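Local atomic coordinates of agarase (Pseudoalteromonas fuliginea, PDB entry 6XJ9), a protein that probably hydrolyses agarose, the galactan of red algal cell walls, as a beta-agarase of glycoside hydrolase family GH50. Residues Ser194-Lys199 with Lys646-Arg650; Asn694-Asp698 with Met747-Ala751; Asn688-Arg692 with Tyr732-Phe736; Asn48-Val52 with Val61-Ser65; Trp654-Ser658 with Pro707-Gly711. One frame throughout, in Å; residues are numbered along the deposited sequence.

Contact 1. Residues Ser194-Lys199 with Lys646-Arg650; sequences STLHDK and KEGLR
Lys199 and Glu647 form a salt bridge where the carbohydrate-binding-module-like domain meets the catalytic domain, which in family GH50 is a (beta/alpha)8 barrel. Both segments are loops. The loop 194-199 links strand 185-193 to strand 199-210. The loop 646-650 follows barrel strand 640-643. The two side chains come from opposite directions. Lys199 bends at each torsion beyond CB, which curls NZ back to lie 2.9 Å from Glu647 OE1. Glu647 runs extended beyond CG, alongside Thr195, and the CG2 methyl of Thr195 rests against its carboxylate. Water 2 joins OE1 to Leu196 N, and water 3 lies between Lys199 NZ and Glu647 OE2. The nearby ammonium probably favours the charged form of Glu647. Leu196 lays its branched end over Gly648, with both methyls against the glycine CA and CD2 at 3.8 Å from Gly648 CA. Lys646 bends along Ser194, CD to CB 3.7 Å, before its NZ turns away to a salt bridge with Asp622. A weak bond runs from Glu647 N to Ser194 O. Arg650 reaches back across the loop with a bend at chi3 (52°). Asp652 and Lys66 hold other nitrogens of its guanidinium. Its NH1 donates to Thr195 O at 2.8 Å, with the oxygen only 2° out of the guanidinium plane.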
# COMPACT_ATOMS: atom_id res chain seq x y z
N SER A 194 9.07 22.34 4.10
CA SER A 194 9.54 21.42 5.13
C SER A 194 9.34 19.96 4.71
O SER A 194 8.52 19.25 5.30
CB SER A 194 8.87 21.68 6.45
OG SER A 194 9.04 23.03 6.83
N THR A 195 10.10 19.52 3.70
CA THR A 195 10.11 18.11 3.35
C THR A 195 11.36 17.48 3.97
O THR A 195 12.18 18.18 4.58
CB THR A 195 10.09 17.89 1.83
OG1 THR A 195 11.27 18.47 1.26
CG2 THR A 195 8.88 18.49 1.15
N LEU A 196 11.51 16.17 3.78
CA LEU A 196 12.79 15.53 4.06
C LEU A 196 13.56 15.30 2.76
O LEU A 196 14.77 15.07 2.80
CB LEU A 196 12.56 14.22 4.83
CG LEU A 196 11.81 14.40 6.16
CD1 LEU A 196 11.55 13.04 6.82
CD2 LEU A 196 12.58 15.33 7.09
N HIS A 197 12.84 15.35 1.63
CA HIS A 197 13.37 14.97 0.33
C HIS A 197 13.27 16.12 -0.66
O HIS A 197 12.38 16.97 -0.55
CB HIS A 197 12.60 13.76 -0.25
CG HIS A 197 12.56 12.56 0.64
ND1 HIS A 197 13.70 12.01 1.18
CD2 HIS A 197 11.53 11.81 1.08
CE1 HIS A 197 13.38 10.96 1.91
NE2 HIS A 197 12.05 10.82 1.87
N ASP A 198 14.18 16.13 -1.65
CA ASP A 198 14.01 16.90 -2.88
C ASP A 198 12.73 16.42 -3.59
O ASP A 198 12.45 15.22 -3.64
CB ASP A 198 15.21 16.76 -3.84
CG ASP A 198 16.47 17.51 -3.43
OD1 ASP A 198 16.36 18.50 -2.68
OD2 ASP A 198 17.55 17.10 -3.88
N LYS A 199 11.96 17.39 -4.11
CA LYS A 199 10.74 17.10 -4.85
C LYS A 199 10.87 17.69 -6.25
O LYS A 199 11.71 18.56 -6.47
CB LYS A 199 9.52 17.68 -4.12
CG LYS A 199 9.45 17.38 -2.63
CD LYS A 199 9.49 15.90 -2.32
CE LYS A 199 8.14 15.31 -2.03
NZ LYS A 199 7.63 15.64 -0.68
N LYS A 646 4.51 18.58 9.80
CA LYS A 646 5.32 18.69 8.59
C LYS A 646 5.57 17.27 8.08
O LYS A 646 5.05 16.31 8.65
CB LYS A 646 6.65 19.41 8.84
CG LYS A 646 6.53 20.82 9.41
CD LYS A 646 5.76 21.79 8.53
CE LYS A 646 5.71 23.20 9.07
NZ LYS A 646 4.85 23.27 10.27
N GLU A 647 6.36 17.16 7.00
CA GLU A 647 6.64 15.85 6.45
C GLU A 647 7.67 15.11 7.30
O GLU A 647 7.87 13.92 7.11
CB GLU A 647 7.06 15.95 4.98
CG GLU A 647 5.86 16.16 4.07
CD GLU A 647 6.18 16.19 2.59
OE1 GLU A 647 7.20 15.61 2.17
OE2 GLU A 647 5.38 16.81 1.85
N GLY A 648 8.31 15.83 8.23
CA GLY A 648 9.37 15.25 9.04
C GLY A 648 9.99 16.29 9.96
O GLY A 648 9.64 17.47 9.89
N LEU A 649 10.91 15.83 10.82
CA LEU A 649 11.71 16.73 11.66
C LEU A 649 13.03 17.02 10.94
O LEU A 649 13.94 16.20 10.98
CB LEU A 649 11.97 16.07 13.02
CG LEU A 649 10.74 15.69 13.84
CD1 LEU A 649 11.15 15.33 15.26
CD2 LEU A 649 9.71 16.81 13.84
N ARG A 650 13.10 18.19 10.30
CA ARG A 650 14.29 18.61 9.57
C ARG A 650 15.36 19.04 10.57
O ARG A 650 15.07 19.73 11.56
CB ARG A 650 14.01 19.80 8.65
CG ARG A 650 12.99 19.56 7.55
CD ARG A 650 12.76 20.85 6.76
NE ARG A 650 13.99 21.47 6.27
CZ ARG A 650 14.66 21.09 5.18
NH1 ARG A 650 14.23 20.07 4.46
NH2 ARG A 650 15.76 21.74 4.82
O HOH W 1 5.55 19.69 5.22
O HOH W 2 9.49 14.42 2.58
O HOH W 3 5.92 17.84 -0.38

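Contact 2. Residues Asn694-Asp698 with Met747-Ala751; sequences NMYTD and MIEAA
Tyr696 and Thr697 on helix 689-704 face Met747, Ala750 and Ala751 on helix 745-763, the two segments running nearly parallel with axes 9.3 Å apart and a signed crossing angle of -26°. Tyr696 makes most of the contact. Its CG stands anti to the backbone N (chi1 175°), which carries the ring across to the second helix. There the ring meets three residues on about one turn of the helix. Met747 bends at chi2 and chi3 and brings its CE methyl to 3.9 Å from Tyr696 CB, at the root of the ring. The Ala750 methyl lies near CD2, midway along. At the far end CE2 comes 3.8 Å from Ala751 CA, so the ring lies against the backbone there, and the hydroxyl oxygen lies by the Ala751 methyl. All three approach the ring obliquely. Ala750 also touches Thr697, its CB 3.5 Å from OG1. No direct hydrogen bond links the segments. Water 4 does so instead. It lies 2.8 Å from Thr697 OG1 and donates to Ala750 O at 2.7 Å. Thr697 OG1 is further hydrogen-bonded to Ala693 O, one turn back in its own helix. Phe430 adds to the packing on Tyr696. This is the near-parallel packing of neighbouring helices found on the outside of a (beta/alpha)8 barrel, the fold of GH50 catalytic domains.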
# COMPACT_ATOMS: atom_id res chain seq x y z
N ASN A 694 3.97 5.49 3.89
CA ASN A 694 5.38 5.68 3.63
C ASN A 694 5.84 7.01 4.22
O ASN A 694 6.96 7.12 4.69
CB ASN A 694 5.72 5.64 2.13
CG ASN A 694 5.55 4.26 1.55
OD1 ASN A 694 5.41 3.28 2.28
ND2 ASN A 694 5.60 4.16 0.23
N MET A 695 4.96 8.01 4.20
CA MET A 695 5.34 9.33 4.68
C MET A 695 5.36 9.31 6.21
O MET A 695 6.20 9.95 6.83
CB MET A 695 4.38 10.39 4.14
CG MET A 695 4.66 10.74 2.67
SD MET A 695 3.43 11.93 2.05
CE MET A 695 3.87 13.36 3.04
N TYR A 696 4.41 8.58 6.79
CA TYR A 696 4.43 8.26 8.20
C TYR A 696 5.80 7.69 8.60
O TYR A 696 6.41 8.15 9.56
CB TYR A 696 3.38 7.19 8.50
CG TYR A 696 3.39 6.68 9.91
CD1 TYR A 696 2.75 7.39 10.91
CD2 TYR A 696 4.02 5.49 10.25
CE1 TYR A 696 2.74 6.94 12.22
CE2 TYR A 696 4.01 5.03 11.57
CZ TYR A 696 3.37 5.76 12.55
OH TYR A 696 3.35 5.35 13.86
N THR A 697 6.25 6.67 7.86
CA THR A 697 7.50 5.97 8.13
C THR A 697 8.69 6.95 8.11
O THR A 697 9.53 6.92 9.00
CB THR A 697 7.69 4.81 7.15
OG1 THR A 697 6.70 3.85 7.51
CG2 THR A 697 9.05 4.15 7.19
N ASP A 698 8.75 7.79 7.07
CA ASP A 698 9.80 8.79 6.94
C ASP A 698 9.79 9.73 8.14
O ASP A 698 10.86 10.08 8.64
CB ASP A 698 9.63 9.63 5.67
CG ASP A 698 10.08 8.92 4.40
OD1 ASP A 698 10.76 7.87 4.52
OD2 ASP A 698 9.77 9.44 3.29
N MET A 747 -1.33 1.88 7.31
CA MET A 747 -0.82 2.63 8.45
C MET A 747 -0.37 1.67 9.55
O MET A 747 0.71 1.82 10.13
CB MET A 747 -1.90 3.59 8.97
CG MET A 747 -2.33 4.67 7.96
SD MET A 747 -0.93 5.64 7.34
CE MET A 747 -0.40 6.45 8.85
N ILE A 748 -1.18 0.63 9.78
CA ILE A 748 -0.95 -0.35 10.84
C ILE A 748 0.33 -1.12 10.55
O ILE A 748 1.12 -1.36 11.46
CB ILE A 748 -2.19 -1.28 10.98
CG1 ILE A 748 -3.19 -0.74 12.00
CG2 ILE A 748 -1.78 -2.70 11.32
CD1 ILE A 748 -3.78 0.60 11.67
N GLU A 749 0.53 -1.50 9.28
CA GLU A 749 1.69 -2.26 8.84
C GLU A 749 2.95 -1.42 9.01
O GLU A 749 3.98 -1.92 9.49
CB GLU A 749 1.53 -2.73 7.39
CG GLU A 749 0.42 -3.76 7.21
CD GLU A 749 0.67 -5.09 7.89
OE1 GLU A 749 1.60 -5.79 7.47
OE2 GLU A 749 -0.05 -5.40 8.87
N ALA A 750 2.88 -0.14 8.63
CA ALA A 750 4.02 0.75 8.76
C ALA A 750 4.33 1.00 10.23
O ALA A 750 5.50 1.01 10.63
CB ALA A 750 3.80 2.03 8.01
N ALA A 751 3.28 1.20 11.04
CA ALA A 751 3.43 1.39 12.47
C ALA A 751 4.12 0.18 13.11
O ALA A 751 5.03 0.35 13.92
CB ALA A 751 2.09 1.67 13.11
O HOH W 4 7.58 1.60 8.98

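Contact 3. Residues Asn688-Arg692 with Tyr732-Phe736; sequences NQQDR and YNVGF
The first turn of helix 689-704 is tied here to the loop 732-736, between barrel strand 709-714 and helix 745-763. Arg692 meets Asn733 and Gly735 across the contact. Its CG lies anti to the backbone N (chi1 -170°), and the chain stays extended as far as NE, so the guanidinium reaches straight into the loop. NH2 donates to Gly735 O at 2.8 Å. The nitrogen sits above the carbonyl plane, 40° out of it. NH1 adds a weak second bond to the same oxygen. NH1 also donates to Gln689 OE1 at 2.9 Å, in the carbonyl plane and on a lone pair. Gln689 thus steadies the arginine from one turn back in the same helix. NE binds Val671 O, and Tyr744 makes a cation-pi contact. Asn733 covers one face of the guanidinium. Its OD1 stands 3.3 Å above the plane, over the centre, and the amide is turned 39° from it. That oxygen would probably ease the positive charge of the buried group. Asn733 OD1 also takes a weak bond from Gln689 NE2, at 3.3 Å, and another bond from Ser673 N. Its ND2 is held by Asp719. Asn733 is the centre of an inverse gamma turn. At the helix start Asn688 OD1 accepts from Asp691 N at 2.9 Å. The arrangement combines a classic asparagine N-cap with a buried arginine that pins a loop through the carbonyl oxygen of Gly735 and the amide of Asn733 over its face.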
# COMPACT_ATOMS: atom_id res chain seq x y z
N ASN A 688 -2.03 8.68 -1.67
CA ASN A 688 -2.95 7.58 -1.41
C ASN A 688 -2.56 6.96 -0.06
O ASN A 688 -1.62 7.43 0.58
CB ASN A 688 -2.94 6.55 -2.55
CG ASN A 688 -1.55 6.04 -2.87
OD1 ASN A 688 -0.79 5.71 -1.98
ND2 ASN A 688 -1.22 5.93 -4.15
N GLN A 689 -3.26 5.90 0.34
CA GLN A 689 -3.04 5.30 1.65
C GLN A 689 -1.62 4.76 1.77
O GLN A 689 -1.04 4.85 2.85
CB GLN A 689 -4.11 4.25 2.00
CG GLN A 689 -5.44 4.85 2.41
CD GLN A 689 -5.31 5.83 3.56
OE1 GLN A 689 -4.79 5.50 4.64
NE2 GLN A 689 -5.83 7.03 3.37
N GLN A 690 -1.09 4.19 0.67
CA GLN A 690 0.24 3.58 0.67
C GLN A 690 1.32 4.64 0.83
O GLN A 690 2.29 4.45 1.55
CB GLN A 690 0.54 2.81 -0.63
CG GLN A 690 0.06 1.37 -0.63
N ASP A 691 1.14 5.76 0.13
CA ASP A 691 2.05 6.89 0.22
C ASP A 691 1.97 7.48 1.63
O ASP A 691 2.98 7.88 2.20
CB ASP A 691 1.72 7.94 -0.84
CG ASP A 691 2.77 9.02 -0.96
OD1 ASP A 691 3.99 8.69 -0.92
OD2 ASP A 691 2.36 10.18 -1.12
N ARG A 692 0.74 7.51 2.16
CA ARG A 692 0.44 8.04 3.48
C ARG A 692 1.25 7.27 4.52
O ARG A 692 1.88 7.89 5.38
CB ARG A 692 -1.07 7.93 3.75
CG ARG A 692 -1.54 8.67 4.99
CD ARG A 692 -2.95 8.20 5.33
NE ARG A 692 -3.52 8.88 6.48
CZ ARG A 692 -4.45 8.36 7.27
NH1 ARG A 692 -4.93 7.15 7.04
NH2 ARG A 692 -4.90 9.08 8.29
N TYR A 732 -10.81 16.14 8.50
CA TYR A 732 -9.59 15.61 7.89
C TYR A 732 -9.48 14.09 8.03
O TYR A 732 -9.96 13.51 9.01
CB TYR A 732 -8.36 16.07 8.67
CG TYR A 732 -8.12 17.56 8.79
CD1 TYR A 732 -8.77 18.47 7.97
CD2 TYR A 732 -7.17 18.04 9.68
CE1 TYR A 732 -8.51 19.82 8.06
CE2 TYR A 732 -6.90 19.40 9.78
CZ TYR A 732 -7.58 20.30 8.96
OH TYR A 732 -7.33 21.64 9.05
N ASN A 733 -8.73 13.49 7.10
CA ASN A 733 -8.22 12.12 7.19
C ASN A 733 -7.03 12.07 8.16
O ASN A 733 -5.89 11.90 7.73
CB ASN A 733 -7.91 11.56 5.79
CG ASN A 733 -7.30 10.17 5.77
OD1 ASN A 733 -6.40 9.89 4.97
ND2 ASN A 733 -7.80 9.26 6.59
N VAL A 734 -7.32 12.17 9.47
CA VAL A 734 -6.32 12.15 10.53
C VAL A 734 -6.30 10.80 11.26
O VAL A 734 -5.47 10.57 12.13
CB VAL A 734 -6.53 13.30 11.54
CG1 VAL A 734 -6.07 14.66 11.03
CG2 VAL A 734 -7.96 13.37 12.06
N GLY A 735 -7.25 9.91 10.94
CA GLY A 735 -7.43 8.69 11.72
C GLY A 735 -6.44 7.59 11.35
O GLY A 735 -6.12 7.40 10.18
N PHE A 736 -5.99 6.85 12.38
CA PHE A 736 -5.40 5.53 12.19
C PHE A 736 -6.48 4.51 11.82
O PHE A 736 -6.18 3.46 11.22
CB PHE A 736 -4.58 5.10 13.41
CG PHE A 736 -3.11 4.91 13.14
CD1 PHE A 736 -2.54 3.65 13.15
CD2 PHE A 736 -2.30 5.99 12.82
CE1 PHE A 736 -1.20 3.48 12.87
CE2 PHE A 736 -0.96 5.82 12.54
CZ PHE A 736 -0.40 4.56 12.57

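Contact 4. Residues Asn48-Val52 with Val61-Ser65; sequences NSAIV and VQFQS
Ser49 O accepts from Gln64 N at 2.7 Å, and a pair of backbone bonds follows at Ile51 and Gln62. Ile51 N donates to Gln62 O at 3.0 Å, and Gln62 N donates to Ile51 O at 2.9 Å. Ile51 and Gln62 are the antiparallel hydrogen-bonded pair. Ala50 with Phe63 and Val52 with Val61 are non-hydrogen-bonded pairs. The N-to-C directions of the two short strands differ by 171°. A CA-H...O contact from Ala50 CA to Gln62 O adds to the pairing. On the face of Ala50, Val52, Val61 and Phe63 the packing is apolar. Val61 CG1, anti to its backbone N (chi1 -177°), touches both Ala50 CB and Val52 CG2, each at 4.2 Å. The same methyl lies over one face of the Phe63 ring, offset toward the rim. On the other face, Gln64 stretches back beside Ser49. Its NE2 lies 3.5 Å from Ile51 CD1, where the two side chains meet at a slant. Gln64 is the centre of an inverse gamma turn that ends the strand. The segments belong to the beta hairpin 50-55/58-63 of the carbohydrate-binding-module-like domain. Strand 58-63 pairs onward with strand 199-210, while Phe63 and Val52 reach the side chains of strand 70-75.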
# COMPACT_ATOMS: atom_id res chain seq x y z
N ASN A 48 13.16 29.98 -6.45
CA ASN A 48 13.72 30.16 -5.12
C ASN A 48 14.09 28.77 -4.61
O ASN A 48 13.20 27.95 -4.36
CB ASN A 48 12.71 30.83 -4.17
CG ASN A 48 12.17 32.16 -4.67
OD1 ASN A 48 12.61 33.22 -4.23
ND2 ASN A 48 11.22 32.11 -5.59
N SER A 49 15.40 28.49 -4.52
CA SER A 49 15.89 27.17 -4.18
C SER A 49 15.26 26.12 -5.10
O SER A 49 14.86 25.04 -4.66
CB SER A 49 15.61 26.85 -2.73
OG SER A 49 16.19 27.83 -1.88
N ALA A 50 15.14 26.46 -6.39
CA ALA A 50 14.52 25.58 -7.36
C ALA A 50 15.13 25.83 -8.73
O ALA A 50 15.24 26.97 -9.17
CB ALA A 50 13.02 25.78 -7.38
N ILE A 51 15.54 24.75 -9.40
CA ILE A 51 16.07 24.83 -10.75
C ILE A 51 14.94 24.55 -11.73
O ILE A 51 14.34 23.48 -11.69
CB ILE A 51 17.25 23.85 -10.92
CG1 ILE A 51 18.36 24.13 -9.91
CG2 ILE A 51 17.77 23.88 -12.35
CD1 ILE A 51 19.47 23.10 -9.91
N VAL A 52 14.65 25.54 -12.59
CA VAL A 52 13.62 25.44 -13.61
C VAL A 52 14.27 25.39 -14.99
O VAL A 52 15.05 26.27 -15.35
CB VAL A 52 12.62 26.62 -13.54
CG1 VAL A 52 11.47 26.43 -14.52
CG2 VAL A 52 12.09 26.83 -12.13
N VAL A 61 10.68 21.49 -12.83
CA VAL A 61 11.08 22.22 -11.64
C VAL A 61 11.67 21.20 -10.67
O VAL A 61 10.97 20.26 -10.30
CB VAL A 61 9.87 22.95 -11.03
CG1 VAL A 61 10.26 23.78 -9.81
CG2 VAL A 61 9.11 23.80 -12.04
N GLN A 62 12.96 21.36 -10.34
CA GLN A 62 13.61 20.56 -9.31
C GLN A 62 13.77 21.41 -8.05
O GLN A 62 14.68 22.23 -7.96
CB GLN A 62 14.96 20.03 -9.79
CG GLN A 62 14.83 18.82 -10.70
CD GLN A 62 15.98 18.70 -11.68
OE1 GLN A 62 17.04 19.30 -11.51
NE2 GLN A 62 15.76 17.93 -12.73
N PHE A 63 12.84 21.22 -7.11
CA PHE A 63 12.84 21.94 -5.84
C PHE A 63 13.98 21.40 -4.98
O PHE A 63 14.08 20.20 -4.78
CB PHE A 63 11.52 21.74 -5.09
CG PHE A 63 10.28 22.27 -5.77
CD1 PHE A 63 9.90 23.60 -5.63
CD2 PHE A 63 9.47 21.43 -6.53
CE1 PHE A 63 8.76 24.08 -6.25
CE2 PHE A 63 8.33 21.91 -7.15
CZ PHE A 63 7.97 23.23 -7.01
N GLN A 64 14.84 22.30 -4.50
CA GLN A 64 15.98 21.86 -3.71
C GLN A 64 15.54 21.81 -2.25
O GLN A 64 16.11 22.49 -1.39
CB GLN A 64 17.18 22.78 -3.97
CG GLN A 64 17.59 22.86 -5.44
CD GLN A 64 18.67 23.88 -5.69
OE1 GLN A 64 18.62 25.01 -5.20
NE2 GLN A 64 19.68 23.48 -6.45
N SER A 65 14.53 20.97 -1.99
CA SER A 65 13.76 20.98 -0.75
C SER A 65 14.42 20.14 0.34
O SER A 65 14.05 20.25 1.50
CB SER A 65 12.33 20.57 -1.01
OG SER A 65 12.28 19.41 -1.84

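Contact 5. Residues Trp654-Ser658 with Pro707-Gly711; sequences WAFLS and PYFIG
Phe709 and Trp654 form the aromatic part of the contact. They make a T-shaped pair in which the edge of Phe709 points at the face of the tryptophan six-membered ring. The planes stand at 89° and the centroids are 5.3 Å apart. Phe709 CZ leads, 3.8 Å from Trp654 CE3 and offset toward the rim. Trp654 makes a further edge-to-face pair with Phe642. Leu657 supplies the aliphatic packing. Its CD1 lies anti to CA (chi2 179°), which carries this methyl out to Phe709 and Tyr708. CD1 lies 3.5 Å from Phe709 CE1 and also touches Tyr708 CB. Leu657 CB makes a CH-pi contact over the face of the Tyr708 ring, 4.2 Å from the centroid and 23° off the normal. Leu657 O and Ser658 N lie over one face of that ring too. The tyrosine hydroxyl oxygen comes 3.2 Å from Ser658 CA and close to its CB. Within 654-658, Ser658 OG donates to Ala655 O at 2.8 Å, and Ser658 N bonds to the same oxygen, a bond of the 3-10 segment. Strand 709-714 is a barrel strand, hydrogen-bonded to strand 664-666. The 3-10 segment and the start of this strand thus meet by van der Waals and ring contacts, with no hydrogen bond between the two segments.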
# COMPACT_ATOMS: atom_id res chain seq x y z
N TRP A 654 15.36 21.99 13.93
CA TRP A 654 15.39 21.50 15.30
C TRP A 654 16.77 21.56 15.95
O TRP A 654 16.93 21.10 17.09
CB TRP A 654 14.78 20.09 15.38
CG TRP A 654 13.35 20.12 14.92
CD1 TRP A 654 12.87 19.77 13.70
CD2 TRP A 654 12.23 20.60 15.68
NE1 TRP A 654 11.52 19.97 13.64
CE2 TRP A 654 11.09 20.47 14.85
CE3 TRP A 654 12.07 21.09 16.98
CZ2 TRP A 654 9.82 20.83 15.28
CZ3 TRP A 654 10.80 21.45 17.41
CH2 TRP A 654 9.70 21.31 16.57
N ALA A 655 17.74 22.17 15.25
CA ALA A 655 19.12 22.25 15.71
C ALA A 655 19.20 23.07 17.00
O ALA A 655 20.10 22.85 17.81
CB ALA A 655 20.00 22.86 14.64
N PHE A 656 18.25 23.98 17.17
CA PHE A 656 18.21 24.89 18.31
C PHE A 656 18.17 24.11 19.62
O PHE A 656 18.51 24.66 20.65
CB PHE A 656 17.03 25.87 18.20
CG PHE A 656 15.68 25.26 18.48
CD1 PHE A 656 15.11 25.32 19.74
CD2 PHE A 656 14.99 24.58 17.48
CE1 PHE A 656 13.89 24.73 20.02
CE2 PHE A 656 13.76 24.00 17.75
CZ PHE A 656 13.21 24.07 19.02
N LEU A 657 17.78 22.82 19.58
CA LEU A 657 17.61 22.02 20.79
C LEU A 657 18.95 21.77 21.48
O LEU A 657 19.00 21.48 22.67
CB LEU A 657 16.92 20.70 20.43
CG LEU A 657 15.41 20.79 20.18
CD1 LEU A 657 14.85 19.42 19.81
CD2 LEU A 657 14.68 21.35 21.40
N SER A 658 20.04 21.88 20.71
CA SER A 658 21.38 21.70 21.26
C SER A 658 21.71 22.79 22.28
O SER A 658 22.62 22.64 23.07
CB SER A 658 22.39 21.64 20.14
OG SER A 658 22.39 22.86 19.41
N PRO A 707 18.71 13.07 17.90
CA PRO A 707 19.29 12.75 19.21
C PRO A 707 18.60 13.40 20.41
O PRO A 707 18.86 12.99 21.54
CB PRO A 707 20.76 13.18 19.06
CG PRO A 707 20.68 14.32 18.08
CD PRO A 707 19.59 13.93 17.09
N TYR A 708 17.71 14.37 20.16
CA TYR A 708 16.97 15.03 21.23
C TYR A 708 15.59 14.42 21.42
O TYR A 708 15.10 14.32 22.54
CB TYR A 708 16.94 16.55 21.04
CG TYR A 708 18.32 17.13 21.13
CD1 TYR A 708 18.91 17.36 22.37
CD2 TYR A 708 19.08 17.37 19.99
CE1 TYR A 708 20.20 17.86 22.47
CE2 TYR A 708 20.36 17.88 20.07
CZ TYR A 708 20.93 18.11 21.32
OH TYR A 708 22.20 18.58 21.40
N PHE A 709 14.96 13.98 20.32
CA PHE A 709 13.59 13.50 20.43
C PHE A 709 13.53 12.07 20.94
O PHE A 709 14.35 11.25 20.54
CB PHE A 709 12.86 13.66 19.10
CG PHE A 709 12.34 15.06 18.88
CD1 PHE A 709 13.12 16.02 18.26
CD2 PHE A 709 11.07 15.41 19.31
CE1 PHE A 709 12.63 17.30 18.03
CE2 PHE A 709 10.60 16.70 19.11
CZ PHE A 709 11.37 17.65 18.47
N ILE A 710 12.55 11.80 21.82
CA ILE A 710 12.38 10.50 22.45
C ILE A 710 11.02 9.91 22.08
O ILE A 710 10.54 8.97 22.72
CB ILE A 710 12.61 10.58 23.98
CG1 ILE A 710 11.76 11.64 24.69
CG2 ILE A 710 14.09 10.84 24.24
CD1 ILE A 710 10.26 11.41 24.68
N GLY A 711 10.37 10.47 21.05
CA GLY A 711 9.10 9.93 20.62
C GLY A 711 8.20 10.96 19.94
O GLY A 711 8.53 12.14 19.85

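In the fold
Contact 4 comes first along the chain and closes the short hairpin 50-55/58-63 in the carbohydrate-binding-module-like domain. Contact 1 then spans 446 residues and ties that domain to the catalytic domain. It touches contact 4 through His197 O and Ser65 OG, and contact 2 through His197 NE2 and Asp698 OD2. Its residue Leu649 also packs on Trp654 and Phe709 of contact 5. Contacts 5, 3 and 2 follow, and each pair of them crosses, since their segments alternate. Contacts 2 and 3 share helix 689-704 and meet where Phe736 packs on Ile748. Together these three join strand 709-714, helix 689-704 and helix 745-763 to their surrounding loops.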